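PDB 3I4K: muconate lactonizing enzyme from Corynebacterium glutamicum, which belongs to the enolase superfamily and carries a magnesium ion in its TIM-barrel-like C-terminal domain, next to a separate N-terminal domain. Local coordinates for residues Ala71-Gly75 against Tyr76-Val80; Val126-Leu130 against Gly131-Arg135. All blocks are in the same frame, centred on the assembly; numbering follows the deposited sequence.

Contact 1. Residues Ala71-Gly75 against Tyr76-Val80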
ATOM      1  N   ALA A  71     -24.568  12.982  -7.307  1.00 43.00           N
ATOM      2  CA  ALA A  71     -25.682  12.056  -7.160  1.00 41.96           C
ATOM      3  C   ALA A  71     -25.226  10.819  -6.385  1.00 42.83           C
ATOM      4  O   ALA A  71     -25.960  10.290  -5.541  1.00 41.22           O
ATOM      5  CB  ALA A  71     -26.220  11.662  -8.529  1.00 44.12           C
ATOM      6  N   LEU A  72     -24.006  10.364  -6.652  1.00 40.97           N
ATOM      7  CA  LEU A  72     -23.491   9.189  -5.958  1.00 40.42           C
ATOM      8  C   LEU A  72     -23.051   9.495  -4.522  1.00 41.20           C
ATOM      9  O   LEU A  72     -23.370   8.740  -3.596  1.00 39.57           O
ATOM     10  CB  LEU A  72     -22.344   8.560  -6.766  1.00 38.74           C
ATOM     11  CG  LEU A  72     -22.809   7.833  -8.039  1.00 35.72           C
ATOM     12  CD1 LEU A  72     -21.605   7.380  -8.866  1.00 37.29           C
ATOM     13  CD2 LEU A  72     -23.672   6.638  -7.646  1.00 31.56           C
ATOM     14  N   VAL A  73     -22.331  10.596  -4.331  1.00 42.83           N
ATOM     15  CA  VAL A  73     -21.886  10.978  -2.993  1.00 45.24           C
ATOM     16  C   VAL A  73     -23.105  11.237  -2.107  1.00 47.25           C
ATOM     17  O   VAL A  73     -23.242  10.641  -1.037  1.00 48.10           O
ATOM     18  CB  VAL A  73     -21.022  12.260  -3.016  1.00 46.84           C
ATOM     19  CG1 VAL A  73     -20.743  12.720  -1.588  1.00 47.02           C
ATOM     20  CG2 VAL A  73     -19.709  11.996  -3.751  1.00 46.14           C
ATOM     21  N   ASP A  74     -24.000  12.108  -2.565  1.00 46.61           N
ATOM     22  CA  ASP A  74     -25.194  12.434  -1.794  1.00 47.95           C
ATOM     23  C   ASP A  74     -26.127  11.257  -1.544  1.00 47.39           C
ATOM     24  O   ASP A  74     -26.436  10.934  -0.400  1.00 48.54           O
ATOM     25  CB  ASP A  74     -25.987  13.559  -2.474  1.00 48.97           C
ATOM     26  CG  ASP A  74     -25.279  14.899  -2.400  1.00 49.33           C
ATOM     27  OD1 ASP A  74     -24.350  15.038  -1.576  1.00 49.64           O
ATOM     28  OD2 ASP A  74     -25.658  15.819  -3.155  1.00 52.45           O
ATOM     29  N   GLY A  75     -26.559  10.603  -2.615  1.00 46.58           N
ATOM     30  CA  GLY A  75     -27.495   9.504  -2.475  1.00 46.26           C
ATOM     31  C   GLY A  75     -27.031   8.109  -2.101  1.00 46.06           C
ATOM     32  O   GLY A  75     -27.853   7.302  -1.671  1.00 45.17           O
ATOM     33  N   TYR A  76     -25.744   7.802  -2.244  1.00 46.64           N
ATOM     34  CA  TYR A  76     -25.287   6.449  -1.923  1.00 45.83           C
ATOM     35  C   TYR A  76     -24.067   6.317  -1.020  1.00 45.70           C
ATOM     36  O   TYR A  76     -24.067   5.506  -0.100  1.00 46.46           O
ATOM     37  CB  TYR A  76     -25.029   5.668  -3.216  1.00 45.62           C
ATOM     38  CG  TYR A  76     -26.203   5.639  -4.161  1.00 43.54           C
ATOM     39  CD1 TYR A  76     -26.418   6.673  -5.069  1.00 44.73           C
ATOM     40  CD2 TYR A  76     -27.117   4.587  -4.131  1.00 43.48           C
ATOM     41  CE1 TYR A  76     -27.519   6.657  -5.926  1.00 42.19           C
ATOM     42  CE2 TYR A  76     -28.215   4.566  -4.979  1.00 43.26           C
ATOM     43  CZ  TYR A  76     -28.408   5.605  -5.873  1.00 42.08           C
ATOM     44  OH  TYR A  76     -29.504   5.588  -6.704  1.00 47.72           O
ATOM     45  N   LEU A  77     -23.027   7.099  -1.281  1.00 45.80           N
ATOM     46  CA  LEU A  77     -21.802   7.020  -0.491  1.00 45.82           C
ATOM     47  C   LEU A  77     -21.888   7.660   0.896  1.00 46.72           C
ATOM     48  O   LEU A  77     -21.636   7.008   1.911  1.00 46.90           O
ATOM     49  CB  LEU A  77     -20.642   7.656  -1.265  1.00 44.80           C
ATOM     50  CG  LEU A  77     -20.390   7.143  -2.687  1.00 44.58           C
ATOM     51  CD1 LEU A  77     -19.184   7.855  -3.264  1.00 44.19           C
ATOM     52  CD2 LEU A  77     -20.164   5.638  -2.672  1.00 44.70           C
ATOM     53  N   ALA A  78     -22.228   8.942   0.927  1.00 47.41           N
ATOM     54  CA  ALA A  78     -22.325   9.697   2.173  1.00 49.04           C
ATOM     55  C   ALA A  78     -23.077   8.982   3.294  1.00 50.02           C
ATOM     56  O   ALA A  78     -22.565   8.833   4.403  1.00 50.26           O
ATOM     57  CB  ALA A  78     -22.965  11.039   1.896  1.00 48.22           C
ATOM     58  N   PRO A  79     -24.300   8.519   3.015  1.00 50.45           N
ATOM     59  CA  PRO A  79     -25.087   7.830   4.038  1.00 50.67           C
ATOM     60  C   PRO A  79     -24.394   6.664   4.725  1.00 50.57           C
ATOM     61  O   PRO A  79     -24.870   6.176   5.752  1.00 48.74           O
ATOM     62  CB  PRO A  79     -26.342   7.399   3.277  1.00 51.52           C
ATOM     63  CG  PRO A  79     -25.849   7.240   1.873  1.00 52.10           C
ATOM     64  CD  PRO A  79     -24.980   8.460   1.711  1.00 51.71           C
ATOM     65  N   VAL A  80     -23.277   6.210   4.167  1.00 49.42           N
ATOM     66  CA  VAL A  80     -22.562   5.093   4.770  1.00 47.40           C
ATOM     67  C   VAL A  80     -21.683   5.595   5.908  1.00 47.35           C
ATOM     68  O   VAL A  80     -21.514   4.913   6.918  1.00 45.73           O
ATOM     69  CB  VAL A  80     -21.669   4.342   3.729  1.00 47.93           C
ATOM     70  CG1 VAL A  80     -20.944   3.181   4.408  1.00 43.46           C
ATOM     71  CG2 VAL A  80     -22.531   3.811   2.571  1.00 45.16           C
TER
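Leu-72 to Leu-77 and Val-73 to Ala-78 are joined by backbone bonds in a distorted turn of helix 66-81. The short axes of 71-75 and 76-80 differ in direction by 32° and approach to 5.1 Å. Leu-72 O accepts two bonds. Tyr-76 N, at 2.9 Å from Leu-72 O, comes from above the carbonyl plane. Leu-77 N, also 2.9 Å from Leu-72 O, makes the straighter bond, with an N-H...O angle of 170°. The next bond is again five residues long: Ala-78 N lies 2.8 Å from Val-73 O and in its carbonyl plane. These i to i+5 bonds make a pi-type turn, a local widening of an alpha helix. Pro-79 follows it. Its ring nitrogen has no hydrogen to give, and Pro-79 CD instead sits 3.6 Å from Asp-74 O. The helix kinks here.

The side chains sort onto different sides of the turn. The Tyr-76 ring folds back along the helix, with CG beside its own backbone N (chi1 -54°). Gly-75 O lies over one face of the ring. Ala-71 O is at its edge, 3.7 Å from Tyr-76 CD1. Leu-72 CD2 reaches the same Tyr-76 CD1 at 3.8 Å, coming at a slant to the ring. On the buried side Val-73 CG2 meets Leu-77 CD1 at 4.2 Å. Leu-77 also packs on Ala-106, Lys-107 and Val-110 of helix 104-121, which ties the widened turn to its neighbour in the N-terminal domain. Asp-74 points away from 76-80. Its OD1 bonds to Ser-13 OG, and its OD2 forms a salt bridge with Lys-70.

Contact 2. Residues Val126-Leu130 against Gly131-Arg135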
ATOM      1  N   VAL A 126      -1.936  15.530   6.583  1.00 43.68           N
ATOM      2  CA  VAL A 126      -2.569  14.318   6.077  1.00 42.09           C
ATOM      3  C   VAL A 126      -1.519  13.237   5.784  1.00 42.20           C
ATOM      4  O   VAL A 126      -1.800  12.044   5.904  1.00 43.65           O
ATOM      5  CB  VAL A 126      -3.377  14.609   4.798  1.00 43.00           C
ATOM      6  CG1 VAL A 126      -3.486  13.355   3.948  1.00 42.99           C
ATOM      7  CG2 VAL A 126      -4.774  15.109   5.170  1.00 39.34           C
ATOM      8  N   ARG A 127      -0.310  13.655   5.413  1.00 42.26           N
ATOM      9  CA  ARG A 127       0.768  12.717   5.094  1.00 43.75           C
ATOM     10  C   ARG A 127       1.222  11.867   6.281  1.00 44.63           C
ATOM     11  O   ARG A 127       1.790  10.792   6.098  1.00 45.85           O
ATOM     12  CB  ARG A 127       1.977  13.466   4.544  1.00 42.74           C
ATOM     13  CG  ARG A 127       2.542  14.474   5.518  1.00 44.02           C
ATOM     14  CD  ARG A 127       3.769  15.150   4.975  1.00 45.61           C
ATOM     15  NE  ARG A 127       4.314  16.095   5.939  1.00 50.08           N
ATOM     16  CZ  ARG A 127       3.769  17.275   6.212  1.00 52.57           C
ATOM     17  NH1 ARG A 127       2.665  17.655   5.582  1.00 51.97           N
ATOM     18  NH2 ARG A 127       4.321  18.065   7.124  1.00 52.37           N
ATOM     19  N   ASP A 128       0.997  12.351   7.495  1.00 45.60           N
ATOM     20  CA  ASP A 128       1.395  11.589   8.670  1.00 46.02           C
ATOM     21  C   ASP A 128       0.445  10.412   8.892  1.00 45.52           C
ATOM     22  O   ASP A 128       0.644   9.608   9.795  1.00 46.39           O
ATOM     23  CB  ASP A 128       1.437  12.479   9.914  1.00 45.61           C
ATOM     24  CG  ASP A 128       2.633  13.413   9.926  1.00 46.03           C
ATOM     25  OD1 ASP A 128       3.534  13.276   9.064  1.00 46.49           O
ATOM     26  OD2 ASP A 128       2.675  14.284  10.814  1.00 45.40           O
ATOM     27  N   LEU A 129      -0.600  10.321   8.076  1.00 44.31           N
ATOM     28  CA  LEU A 129      -1.522   9.200   8.182  1.00 43.12           C
ATOM     29  C   LEU A 129      -1.167   8.255   7.041  1.00 44.31           C
ATOM     30  O   LEU A 129      -1.718   7.155   6.925  1.00 43.41           O
ATOM     31  CB  LEU A 129      -2.973   9.658   8.031  1.00 43.82           C
ATOM     32  CG  LEU A 129      -3.553  10.611   9.080  1.00 42.34           C
ATOM     33  CD1 LEU A 129      -5.041  10.788   8.830  1.00 45.29           C
ATOM     34  CD2 LEU A 129      -3.318  10.052  10.467  1.00 43.62           C
ATOM     35  N   LEU A 130      -0.216   8.694   6.217  1.00 42.90           N
ATOM     36  CA  LEU A 130       0.224   7.943   5.045  1.00 43.46           C
ATOM     37  C   LEU A 130       1.693   7.511   5.069  1.00 42.70           C
ATOM     38  O   LEU A 130       2.267   7.244   4.021  1.00 41.76           O
ATOM     39  CB  LEU A 130      -0.022   8.780   3.785  1.00 42.81           C
ATOM     40  CG  LEU A 130      -1.449   9.298   3.583  1.00 42.37           C
ATOM     41  CD1 LEU A 130      -1.477  10.270   2.422  1.00 42.19           C
ATOM     42  CD2 LEU A 130      -2.403   8.133   3.350  1.00 42.82           C
ATOM     43  N   GLY A 131       2.299   7.461   6.253  1.00 42.06           N
ATOM     44  CA  GLY A 131       3.685   7.038   6.347  1.00 43.17           C
ATOM     45  C   GLY A 131       4.721   8.086   6.719  1.00 43.21           C
ATOM     46  O   GLY A 131       5.902   7.764   6.875  1.00 44.57           O
ATOM     47  N   GLY A 132       4.305   9.338   6.868  1.00 43.35           N
ATOM     48  CA  GLY A 132       5.261  10.374   7.220  1.00 43.80           C
ATOM     49  C   GLY A 132       5.826  11.060   5.996  1.00 44.18           C
ATOM     50  O   GLY A 132       5.258  10.961   4.909  1.00 45.54           O
ATOM     51  N   THR A 133       6.950  11.748   6.142  1.00 44.42           N
ATOM     52  CA  THR A 133       7.496  12.444   4.990  1.00 44.59           C
ATOM     53  C   THR A 133       8.776  11.847   4.412  1.00 43.79           C
ATOM     54  O   THR A 133       9.646  11.375   5.141  1.00 42.98           O
ATOM     55  CB  THR A 133       7.709  13.956   5.301  1.00 45.43           C
ATOM     56  OG1 THR A 133       9.007  14.174   5.856  1.00 48.85           O
ATOM     57  CG2 THR A 133       6.676  14.430   6.299  1.00 45.87           C
ATOM     58  N   VAL A 134       8.846  11.863   3.080  1.00 42.22           N
ATOM     59  CA  VAL A 134       9.980  11.374   2.309  1.00 41.26           C
ATOM     60  C   VAL A 134      10.591  12.581   1.601  1.00 40.91           C
ATOM     61  O   VAL A 134      11.793  12.612   1.314  1.00 39.61           O
ATOM     62  CB  VAL A 134       9.533  10.373   1.202  1.00 41.89           C
ATOM     63  CG1 VAL A 134      10.744   9.878   0.427  1.00 40.73           C
ATOM     64  CG2 VAL A 134       8.784   9.207   1.806  1.00 42.96           C
ATOM     65  N   ARG A 135       9.746  13.575   1.320  1.00 41.37           N
ATOM     66  CA  ARG A 135      10.166  14.791   0.625  1.00 39.89           C
ATOM     67  C   ARG A 135       9.280  15.968   1.027  1.00 42.35           C
ATOM     68  O   ARG A 135       8.139  15.778   1.475  1.00 39.04           O
ATOM     69  CB  ARG A 135      10.062  14.583  -0.884  1.00 41.52           C
ATOM     70  CG  ARG A 135       8.630  14.314  -1.331  1.00 45.36           C
ATOM     71  CD  ARG A 135       8.493  14.022  -2.820  1.00 45.23           C
ATOM     72  NE  ARG A 135       8.562  12.595  -3.136  1.00 49.07           N
ATOM     73  CZ  ARG A 135       9.656  11.987  -3.569  1.00 47.21           C
ATOM     74  NH1 ARG A 135      10.774  12.685  -3.729  1.00 49.36           N
ATOM     75  NH2 ARG A 135       9.627  10.698  -3.873  1.00 42.85           N
TER
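Arg-127 and Gly-132 close a buried turn in the connection between helix 104-121 and strand 137-144. Residues 127-129 form a short 3-10 segment, and two glycines lead the chain out of it. Arg-127 O holds the turn together by accepting from two backbone N-H groups. Leu-130 N, 2.9 Å from Arg-127 O, makes the 3-10 type bond. Gly-132 N, 3.0 Å from Arg-127 O, makes a longer i to i+5 bond with an N-H...O angle of 153°. The two donors reach the oxygen from opposite faces of the carbonyl plane. Gly-131 has a positive phi of 111°, and the phi of Gly-132 is also positive. At both positions a CB would press on the carbonyl O of the residue before, and these angles therefore call for glycine.

Beyond the turn, the Arg-127 side chain crosses Thr-133. Its CG stands between the backbone N and the carbonyl carbon (chi1 60°), and the chain then runs extended to NE. This brings the Arg-127 shaft against the Thr-133 methyl, which lies at the edge of the guanidinium, in its plane. The modelled distances from Thr-133 CG2, 3.3 Å to Arg-127 CD and 2.9 Å to Arg-127 NE, are both too short for relaxed contacts and are doubtful in detail. Asp-128 OD1 comes 3.8 Å from Gly-132 CA, alongside the glycine backbone.

Arg-127 also rests on Gln-316 and Ala-319 of helix 308-320. The second subunit takes part as well: its Trp-118 packs on Asp-128, and it makes backbone hydrogen bonds with Gly-131 and Thr-133. The chain turns sharply at this interface. Positive-phi glycines are a common way to end such a helical turn, here at the passage into the barrel sheet of the two-domain enolase-superfamily fold.

Contact 1 closes before contact 2 opens along the chain. Their centres are 28 Å apart, and their nearest atoms about 18 Å, so they do not touch. Contact 1 lies wholly within helix 66-81, in the N-terminal domain. Contact 2 lies in the passage from helix 104-121 to strand 137-144 of the barrel sheet. Helix 104-121 is the shared neighbour. Contact 1 lies against its start and contact 2 against its end. One helix thus joins a partly buried kinked turn to a buried dimer-facing turn. Only contact 2 is reached by the second subunit.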